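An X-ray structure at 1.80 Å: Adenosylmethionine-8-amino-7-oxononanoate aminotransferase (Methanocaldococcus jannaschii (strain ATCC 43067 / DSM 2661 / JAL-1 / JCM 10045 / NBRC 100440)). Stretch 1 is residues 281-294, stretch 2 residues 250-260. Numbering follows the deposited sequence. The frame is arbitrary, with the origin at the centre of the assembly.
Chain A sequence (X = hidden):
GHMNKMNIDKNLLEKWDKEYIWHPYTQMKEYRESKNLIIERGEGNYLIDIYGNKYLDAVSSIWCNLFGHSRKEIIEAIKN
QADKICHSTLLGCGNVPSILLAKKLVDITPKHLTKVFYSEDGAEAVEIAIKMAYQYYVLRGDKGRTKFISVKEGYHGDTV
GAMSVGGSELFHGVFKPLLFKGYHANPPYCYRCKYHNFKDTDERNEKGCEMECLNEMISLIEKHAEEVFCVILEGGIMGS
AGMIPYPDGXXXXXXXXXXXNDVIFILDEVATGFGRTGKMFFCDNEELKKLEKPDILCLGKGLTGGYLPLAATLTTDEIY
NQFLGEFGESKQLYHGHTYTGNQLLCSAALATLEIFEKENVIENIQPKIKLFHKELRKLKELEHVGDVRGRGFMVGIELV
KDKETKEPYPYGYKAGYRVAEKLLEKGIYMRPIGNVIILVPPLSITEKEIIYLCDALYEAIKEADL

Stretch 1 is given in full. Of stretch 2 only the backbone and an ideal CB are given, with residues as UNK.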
ATOM      1  N   PHE A 281      21.894   2.697  -6.772  1.00 18.69           N
ATOM      2  CA  PHE A 281      21.420   1.877  -5.652  1.00 16.68           C
ATOM      3  C   PHE A 281      22.619   1.630  -4.764  1.00 18.76           C
ATOM      4  O   PHE A 281      23.741   1.498  -5.280  1.00 17.82           O
ATOM      5  CB  PHE A 281      20.929   0.505  -6.139  1.00 17.43           C
ATOM      6  CG  PHE A 281      19.827   0.613  -7.155  1.00 15.98           C
ATOM      7  CD1 PHE A 281      18.545   0.969  -6.752  1.00 15.71           C
ATOM      8  CD2 PHE A 281      20.081   0.407  -8.511  1.00 19.67           C
ATOM      9  CE1 PHE A 281      17.540   1.117  -7.706  1.00 17.71           C
ATOM     10  CE2 PHE A 281      19.075   0.519  -9.471  1.00 17.88           C
ATOM     11  CZ  PHE A 281      17.796   0.898  -9.061  1.00 18.08           C
ATOM     12  N   PHE A 282      22.381   1.603  -3.448  1.00 18.47           N
ATOM     13  CA  PHE A 282      23.442   1.201  -2.519  1.00 21.91           C
ATOM     14  C   PHE A 282      24.056  -0.126  -2.939  1.00 20.51           C
ATOM     15  O   PHE A 282      25.288  -0.285  -2.914  1.00 16.77           O
ATOM     16  CB  PHE A 282      22.997   1.196  -1.058  1.00 20.12           C
ATOM     17  CG  PHE A 282      24.158   1.017  -0.107  1.00 22.63           C
ATOM     18  CD1 PHE A 282      24.986   2.083   0.220  1.00 24.33           C
ATOM     19  CD2 PHE A 282      24.486  -0.247   0.362  1.00 24.91           C
ATOM     20  CE1 PHE A 282      26.071   1.894   1.085  1.00 26.40           C
ATOM     21  CE2 PHE A 282      25.608  -0.452   1.168  1.00 32.33           C
ATOM     22  CZ  PHE A 282      26.377   0.629   1.556  1.00 25.63           C
ATOM     23  N   CYS A 283      23.199  -1.060  -3.376  1.00 20.61           N
ATOM     24  CA  CYS A 283      23.687  -2.393  -3.746  1.00 19.97           C
ATOM     25  C   CYS A 283      24.479  -2.432  -5.067  1.00 18.89           C
ATOM     26  O   CYS A 283      24.987  -3.506  -5.411  1.00 16.89           O
ATOM     27  CB  CYS A 283      22.557  -3.419  -3.682  1.00 22.26           C
ATOM     28  SG  CYS A 283      21.317  -3.172  -4.955  1.00 21.03           S
ATOM     29  N   ASP A 284      24.655  -1.280  -5.766  1.00 17.16           N
ATOM     30  CA  ASP A 284      25.599  -1.168  -6.868  1.00 23.41           C
ATOM     31  C   ASP A 284      27.019  -1.065  -6.302  1.00 22.39           C
ATOM     32  O   ASP A 284      27.641  -0.016  -6.335  1.00 32.61           O
ATOM     33  CB  ASP A 284      25.426   0.103  -7.714  1.00 24.98           C
ATOM     34  CG  ASP A 284      24.190   0.068  -8.601  1.00 29.90           C
ATOM     35  OD1 ASP A 284      23.670  -1.049  -8.868  1.00 30.32           O
ATOM     36  OD2 ASP A 284      23.768   1.157  -9.058  1.00 32.48           O
ATOM     37  N   ASN A 285      27.477  -2.166  -5.776  1.00 25.29           N
ATOM     38  CA  ASN A 285      28.644  -2.238  -4.920  1.00 23.10           C
ATOM     39  C   ASN A 285      29.353  -3.470  -5.430  1.00 24.92           C
ATOM     40  O   ASN A 285      28.713  -4.507  -5.595  1.00 26.18           O
ATOM     41  CB  ASN A 285      28.153  -2.352  -3.469  1.00 24.01           C
ATOM     42  CG  ASN A 285      29.226  -2.691  -2.468  1.00 22.97           C
ATOM     43  OD1 ASN A 285      29.889  -3.713  -2.583  1.00 24.22           O
ATOM     44  ND2 ASN A 285      29.328  -1.894  -1.434  1.00 24.08           N
ATOM     45  N   GLU A 286      30.636  -3.337  -5.808  1.00 26.15           N
ATOM     46  CA  GLU A 286      31.266  -4.488  -6.459  1.00 27.32           C
ATOM     47  C   GLU A 286      31.300  -5.695  -5.534  1.00 24.14           C
ATOM     48  O   GLU A 286      31.147  -6.822  -5.984  1.00 22.47           O
ATOM     49  CB  GLU A 286      32.709  -4.233  -6.940  1.00 36.03           C
ATOM     50  CG  GLU A 286      32.810  -3.598  -8.326  1.00 41.28           C
ATOM     51  CD  GLU A 286      31.749  -3.933  -9.375  1.00 46.42           C
ATOM     52  OE1 GLU A 286      31.533  -5.160  -9.720  1.00 49.18           O
ATOM     53  OE2 GLU A 286      31.128  -2.960  -9.863  1.00 44.53           O
ATOM     54  N   GLU A 287      31.522  -5.461  -4.239  1.00 20.80           N
ATOM     55  CA  GLU A 287      31.610  -6.575  -3.321  1.00 22.97           C
ATOM     56  C   GLU A 287      30.253  -7.276  -3.207  1.00 21.18           C
ATOM     57  O   GLU A 287      30.175  -8.499  -3.320  1.00 21.87           O
ATOM     58  CB  GLU A 287      32.025  -6.054  -1.953  1.00 27.76           C
ATOM     59  CG  GLU A 287      32.257  -7.165  -0.950  1.00 32.00           C
ATOM     60  CD  GLU A 287      33.272  -6.839   0.134  1.00 38.11           C
ATOM     61  OE1 GLU A 287      33.979  -5.826  -0.003  1.00 44.55           O
ATOM     62  OE2 GLU A 287      33.320  -7.588   1.135  1.00 40.69           O
ATOM     63  N   LEU A 288      29.189  -6.493  -3.039  1.00 19.38           N
ATOM     64  CA  LEU A 288      27.853  -7.093  -2.956  1.00 19.32           C
ATOM     65  C   LEU A 288      27.493  -7.804  -4.252  1.00 20.43           C
ATOM     66  O   LEU A 288      26.883  -8.886  -4.268  1.00 20.70           O
ATOM     67  CB  LEU A 288      26.869  -5.952  -2.677  1.00 18.98           C
ATOM     68  CG  LEU A 288      26.908  -5.423  -1.244  1.00 20.52           C
ATOM     69  CD1 LEU A 288      25.829  -4.348  -1.071  1.00 19.86           C
ATOM     70  CD2 LEU A 288      26.641  -6.568  -0.255  1.00 18.90           C
ATOM     71  N   LYS A 289      27.840  -7.180  -5.388  1.00 24.35           N
ATOM     72  CA  LYS A 289      27.596  -7.852  -6.661  1.00 23.84           C
ATOM     73  C   LYS A 289      28.292  -9.216  -6.744  1.00 23.26           C
ATOM     74  O   LYS A 289      27.730 -10.201  -7.238  1.00 23.24           O
ATOM     75  CB  LYS A 289      28.052  -7.010  -7.857  1.00 27.21           C
ATOM     76  CG  LYS A 289      27.193  -5.797  -8.163  1.00 27.19           C
ATOM     77  CD  LYS A 289      27.722  -5.187  -9.472  1.00 31.07           C
ATOM     78  CE  LYS A 289      27.117  -3.830  -9.737  1.00 38.92           C
ATOM     79  NZ  LYS A 289      27.331  -3.453 -11.156  1.00 43.82           N
ATOM     80  N   LYS A 290      29.526  -9.286  -6.254  1.00 25.27           N
ATOM     81  CA  LYS A 290      30.287 -10.529  -6.323  1.00 26.57           C
ATOM     82  C   LYS A 290      29.661 -11.616  -5.426  1.00 27.38           C
ATOM     83  O   LYS A 290      29.645 -12.786  -5.799  1.00 26.16           O
ATOM     84  CB  LYS A 290      31.770 -10.242  -6.028  1.00 28.54           C
ATOM     85  CG  LYS A 290      32.750 -11.199  -6.709  1.00 41.77           C
ATOM     86  CD  LYS A 290      32.549 -12.710  -6.468  1.00 41.35           C
ATOM     87  CE  LYS A 290      32.766 -13.618  -7.678  1.00 45.57           C
ATOM     88  NZ  LYS A 290      33.396 -12.938  -8.841  1.00 39.56           N
ATOM     89  N   LEU A 291      29.068 -11.221  -4.287  1.00 22.12           N
ATOM     90  CA  LEU A 291      28.412 -12.077  -3.316  1.00 23.02           C
ATOM     91  C   LEU A 291      27.003 -12.440  -3.768  1.00 20.28           C
ATOM     92  O   LEU A 291      26.429 -13.376  -3.227  1.00 21.46           O
ATOM     93  CB  LEU A 291      28.316 -11.364  -1.957  1.00 21.48           C
ATOM     94  CG  LEU A 291      29.648 -11.171  -1.214  1.00 25.85           C
ATOM     95  CD1 LEU A 291      29.475 -10.225  -0.032  1.00 24.06           C
ATOM     96  CD2 LEU A 291      30.181 -12.508  -0.731  1.00 24.38           C
ATOM     97  N   GLU A 292      26.531 -11.788  -4.832  1.00 19.88           N
ATOM     98  CA  GLU A 292      25.160 -11.953  -5.292  1.00 21.04           C
ATOM     99  C   GLU A 292      24.227 -11.641  -4.122  1.00 17.25           C
ATOM    100  O   GLU A 292      23.268 -12.367  -3.908  1.00 19.08           O
ATOM    101  CB  GLU A 292      24.924 -13.316  -5.976  1.00 25.02           C
ATOM    102  CG  GLU A 292      25.700 -13.392  -7.293  1.00 26.97           C
ATOM    103  CD  GLU A 292      25.758 -14.738  -7.978  1.00 31.21           C
ATOM    104  OE1 GLU A 292      24.768 -15.465  -7.919  1.00 34.48           O
ATOM    105  OE2 GLU A 292      26.798 -15.021  -8.607  1.00 41.22           O
ATOM    106  N   LYS A 293      24.526 -10.551  -3.380  1.00 15.13           N
ATOM    107  CA  LYS A 293      23.619 -10.119  -2.320  1.00 15.71           C
ATOM    108  C   LYS A 293      23.257  -8.676  -2.579  1.00 15.94           C
ATOM    109  O   LYS A 293      24.037  -7.924  -3.180  1.00 18.42           O
ATOM    110  CB  LYS A 293      24.314 -10.245  -0.971  1.00 17.88           C
ATOM    111  CG  LYS A 293      24.591 -11.687  -0.584  1.00 19.93           C
ATOM    112  CD  LYS A 293      23.313 -12.344  -0.083  1.00 25.60           C
ATOM    113  CE  LYS A 293      23.485 -13.806   0.248  1.00 23.82           C
ATOM    114  NZ  LYS A 293      23.167 -14.626  -0.953  1.00 31.60           N
ATOM    115  N   PRO A 294      22.072  -8.199  -2.156  1.00 14.29           N
ATOM    116  CA  PRO A 294      21.095  -8.982  -1.410  1.00 14.45           C
ATOM    117  C   PRO A 294      20.331  -9.962  -2.286  1.00 13.91           C
ATOM    118  O   PRO A 294      20.242  -9.777  -3.488  1.00 14.66           O
ATOM    119  CB  PRO A 294      20.092  -7.897  -0.988  1.00 15.64           C
ATOM    120  CG  PRO A 294      20.088  -6.914  -2.164  1.00 13.48           C
ATOM    121  CD  PRO A 294      21.598  -6.867  -2.489  1.00 14.06           C
ATOM    122  N   UNK A 250      30.016  -2.481   6.470  1.00 20.20           N
ATOM    123  CA  UNK A 250      29.085  -3.151   7.362  1.00 20.60           C
ATOM    124  C   UNK A 250      28.153  -4.072   6.568  1.00 18.78           C
ATOM    125  O   UNK A 250      28.040  -5.263   6.880  1.00 19.92           O
ATOM    126  CB  UNK A 250      28.276  -2.124   8.157  1.00 20.60           C
ATOM    127  N   UNK A 251      27.476  -3.492   5.560  1.00 20.76           N
ATOM    128  CA  UNK A 251      26.539  -4.227   4.727  1.00 19.95           C
ATOM    129  C   UNK A 251      27.257  -5.383   4.023  1.00 20.06           C
ATOM    130  O   UNK A 251      26.741  -6.505   3.948  1.00 18.97           O
ATOM    131  CB  UNK A 251      25.884  -3.295   3.705  1.00 19.95           C
ATOM    132  N   UNK A 252      28.481  -5.124   3.519  1.00 18.54           N
ATOM    133  CA  UNK A 252      29.239  -6.181   2.863  1.00 19.37           C
ATOM    134  C   UNK A 252      29.514  -7.341   3.820  1.00 17.39           C
ATOM    135  O   UNK A 252      29.405  -8.461   3.402  1.00 17.89           O
ATOM    136  CB  UNK A 252      30.555  -5.626   2.315  1.00 19.37           C
ATOM    137  N   UNK A 253      29.920  -7.085   5.062  1.00 17.89           N
ATOM    138  CA  UNK A 253      30.210  -8.179   5.984  1.00 17.79           C
ATOM    139  C   UNK A 253      28.932  -8.926   6.371  1.00 16.44           C
ATOM    140  O   UNK A 253      28.927 -10.155   6.522  1.00 15.59           O
ATOM    141  CB  UNK A 253      30.909  -7.646   7.236  1.00 17.79           C
ATOM    142  N   UNK A 254      27.817  -8.197   6.508  1.00 18.95           N
ATOM    143  CA  UNK A 254      26.562  -8.893   6.812  1.00 16.72           C
ATOM    144  C   UNK A 254      26.160  -9.781   5.630  1.00 15.33           C
ATOM    145  O   UNK A 254      25.821 -10.945   5.784  1.00 17.43           O
ATOM    146  CB  UNK A 254      25.451  -7.891   7.131  1.00 16.72           C
ATOM    147  N   UNK A 255      26.194  -9.234   4.430  1.00 14.97           N
ATOM    148  CA  UNK A 255      25.873 -10.030   3.258  1.00 16.75           C
ATOM    149  C   UNK A 255      26.744 -11.279   3.187  1.00 17.27           C
ATOM    150  O   UNK A 255      26.281 -12.353   2.812  1.00 17.09           O
ATOM    151  CB  UNK A 255      26.041  -9.195   1.987  1.00 16.75           C
ATOM    152  N   UNK A 256      28.038 -11.138   3.494  1.00 20.09           N
ATOM    153  CA  UNK A 256      28.903 -12.297   3.350  1.00 18.03           C
ATOM    154  C   UNK A 256      28.484 -13.326   4.398  1.00 17.01           C
ATOM    155  O   UNK A 256      28.440 -14.516   4.106  1.00 18.96           O
ATOM    156  CB  UNK A 256      30.377 -11.916   3.499  1.00 18.03           C
ATOM    157  N   UNK A 257      28.169 -12.859   5.610  1.00 17.89           N
ATOM    158  CA  UNK A 257      27.726 -13.738   6.682  1.00 20.58           C
ATOM    159  C   UNK A 257      26.411 -14.433   6.307  1.00 18.03           C
ATOM    160  O   UNK A 257      26.257 -15.626   6.580  1.00 15.37           O
ATOM    161  CB  UNK A 257      27.560 -12.947   7.981  1.00 20.58           C
ATOM    162  N   UNK A 258      25.478 -13.701   5.665  1.00 18.25           N
ATOM    163  CA  UNK A 258      24.250 -14.342   5.184  1.00 17.99           C
ATOM    164  C   UNK A 258      24.547 -15.434   4.152  1.00 19.88           C
ATOM    165  O   UNK A 258      24.001 -16.539   4.189  1.00 20.15           O
ATOM    166  CB  UNK A 258      23.314 -13.295   4.577  1.00 17.99           C
ATOM    167  N   UNK A 259      25.475 -15.165   3.232  1.00 22.41           N
ATOM    168  CA  UNK A 259      25.858 -16.162   2.241  1.00 22.39           C
ATOM    169  C   UNK A 259      26.462 -17.393   2.915  1.00 21.90           C
ATOM    170  O   UNK A 259      26.063 -18.521   2.578  1.00 20.44           O
ATOM    171  CB  UNK A 259      26.849 -15.565   1.240  1.00 22.39           C
ATOM    172  N   UNK A 260      27.371 -17.176   3.874  1.00 20.09           N
ATOM    173  CA  UNK A 260      28.108 -18.278   4.484  1.00 21.92           C
ATOM    174  C   UNK A 260      27.208 -19.099   5.398  1.00 23.67           C
ATOM    175  O   UNK A 260      27.519 -20.264   5.643  1.00 22.64           O
ATOM    176  CB  UNK A 260      29.310 -17.747   5.268  1.00 21.92           C
TER

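Stretch 2 is helical from 250 to 260 and runs nearly parallel to helix 286-291, at 9° with a closest axial approach of 9.7 Å. Position 250 points its CA-to-CB bond away, so stretch 1 leaves the choice free; the residue is Tyr 250.

At 251 the bond points toward stretch 1, and the ideal CB lies 3.8 Å from Phe 282 CE2 and 4.9 Å from Leu 288 CD1. Valine, leucine, isoleucine or methionine would suit. Ile 251 is found, its CG1 3.6 Å from Phe 282 CE2 and its CG2 4.0 Å from Leu 288 CD1.

Position 252 also points toward stretch 1. Its surroundings are mixed: Glu 287 OE2 lies 3.6 Å and Leu 288 CD2 4.8 Å from the ideal CB, and Asn 285 ND2 is a donor. The donor calls for an acceptor, glutamate or glutamine, whereas the carboxylate by itself would suit a basic or neutral group, so the cues conflict. The residue is Glu 252, which answers the amide: Asn 285 ND2 donates to Glu 252 OE2 at 2.7 Å, while Asn 285 OD1 caps the helix through Leu 288 N (2.9 Å). A water bridges the two carboxylates, donating to Glu 252 OE2 (2.7 Å) and Glu 287 OE1 (3.1 Å).

Positions 253, facing away, and 254, sideways, meet nothing of stretch 1, and any helix-compatible residue would suit; they are Gly 253 and Val 254.

At 255 space is tight. The ideal CB is already 3.5 Å from Leu 288 CD2, 3.6 Å from Lys 293 CB and 4.1 Å from Leu 291 CD1, which favours alanine, with glycine or serine as alternatives. Ala 255 packs its methyl among these three side chains.

Position 256 points sideways, with Leu 291 CD1 4.0 Å from the ideal CB, and many long or polar residues would fit. Lys 256 lays its CB against that methyl, then leads away toward position 260.

Position 257 is out of reach and unconstrained; it holds Ala 257. At 258 the ideal CB is 4.4 Å from Lys 293 CE, so a small or medium residue suits; Cys 258 makes a slight contact there.

At 259 the CA-to-CB bond points toward stretch 1, with Lys 293 CE 3.9 Å and Leu 291 CD2 4.9 Å from the ideal CB. A long aliphatic chain would cover both; the Lys 293 ammonium also makes an acidic or polar residue a fair candidate. Lys 259 is extended through chi3, with its CD 3.8 Å from Leu 291 CD2 and 3.5 Å from Leu 291 O. Position 260, out of reach, is equally free; Glu 260 OE2 forms a salt bridge with Lys 256 NZ (3.1 Å).

Stretch 2, residues 250-260: YIEGVAKACKE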
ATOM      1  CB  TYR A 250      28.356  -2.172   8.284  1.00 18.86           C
ATOM      2  CG  TYR A 250      27.412  -2.867   9.237  1.00 20.04           C
ATOM      3  CD1 TYR A 250      26.087  -3.118   8.870  1.00 20.69           C
ATOM      4  CD2 TYR A 250      27.792  -3.157  10.536  1.00 19.57           C
ATOM      5  CE1 TYR A 250      25.191  -3.692   9.754  1.00 22.63           C
ATOM      6  CE2 TYR A 250      26.905  -3.729  11.442  1.00 24.45           C
ATOM      7  CZ  TYR A 250      25.595  -3.985  11.049  1.00 22.54           C
ATOM      8  OH  TYR A 250      24.707  -4.570  11.904  1.00 21.51           O
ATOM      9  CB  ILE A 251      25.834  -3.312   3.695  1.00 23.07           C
ATOM     10  CG1 ILE A 251      25.171  -2.084   4.334  1.00 25.06           C
ATOM     11  CG2 ILE A 251      24.884  -4.145   2.833  1.00 20.63           C
ATOM     12  CD1 ILE A 251      23.739  -2.291   4.689  1.00 27.04           C
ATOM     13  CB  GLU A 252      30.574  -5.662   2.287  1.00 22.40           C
ATOM     14  CG  GLU A 252      30.373  -4.598   1.213  1.00 26.27           C
ATOM     15  CD  GLU A 252      30.357  -3.127   1.637  1.00 27.51           C
ATOM     16  OE1 GLU A 252      29.872  -2.772   2.747  1.00 31.65           O
ATOM     17  OE2 GLU A 252      30.803  -2.314   0.840  1.00 35.56           O
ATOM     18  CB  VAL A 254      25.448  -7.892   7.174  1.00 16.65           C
ATOM     19  CG1 VAL A 254      24.089  -8.583   7.193  1.00 16.21           C
ATOM     20  CG2 VAL A 254      25.720  -7.153   8.475  1.00 20.58           C
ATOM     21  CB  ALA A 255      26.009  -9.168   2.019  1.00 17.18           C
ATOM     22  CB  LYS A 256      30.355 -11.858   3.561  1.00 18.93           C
ATOM     23  CG  LYS A 256      31.415 -12.956   3.647  1.00 26.38           C
ATOM     24  CD  LYS A 256      32.787 -12.277   3.759  1.00 25.66           C
ATOM     25  CE  LYS A 256      34.020 -13.127   3.482  1.00 33.33           C
ATOM     26  NZ  LYS A 256      34.308 -14.029   4.609  1.00 32.68           N
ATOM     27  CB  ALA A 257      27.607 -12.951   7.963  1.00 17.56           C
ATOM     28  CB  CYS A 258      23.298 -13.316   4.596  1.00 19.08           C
ATOM     29  SG  CYS A 258      22.641 -12.200   5.857  1.00 18.93           S
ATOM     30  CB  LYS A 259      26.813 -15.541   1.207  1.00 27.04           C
ATOM     31  CG  LYS A 259      27.059 -16.353  -0.066  1.00 30.38           C
ATOM     32  CD  LYS A 259      27.988 -15.644  -1.059  1.00 31.91           C
ATOM     33  CE  LYS A 259      28.342 -16.471  -2.288  1.00 37.72           C
ATOM     34  NZ  LYS A 259      27.130 -16.809  -3.080  1.00 39.75           N
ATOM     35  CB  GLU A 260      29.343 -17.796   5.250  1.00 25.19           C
ATOM     36  CG  GLU A 260      30.440 -17.417   4.279  1.00 29.98           C
ATOM     37  CD  GLU A 260      31.700 -16.856   4.899  1.00 39.06           C
ATOM     38  OE1 GLU A 260      31.683 -16.595   6.123  1.00 39.00           O
ATOM     39  OE2 GLU A 260      32.698 -16.674   4.136  1.00 42.44           O
TER
HETATM   40  O   HOH W   1      32.937  -2.996  -0.646  1.00 30.75           O
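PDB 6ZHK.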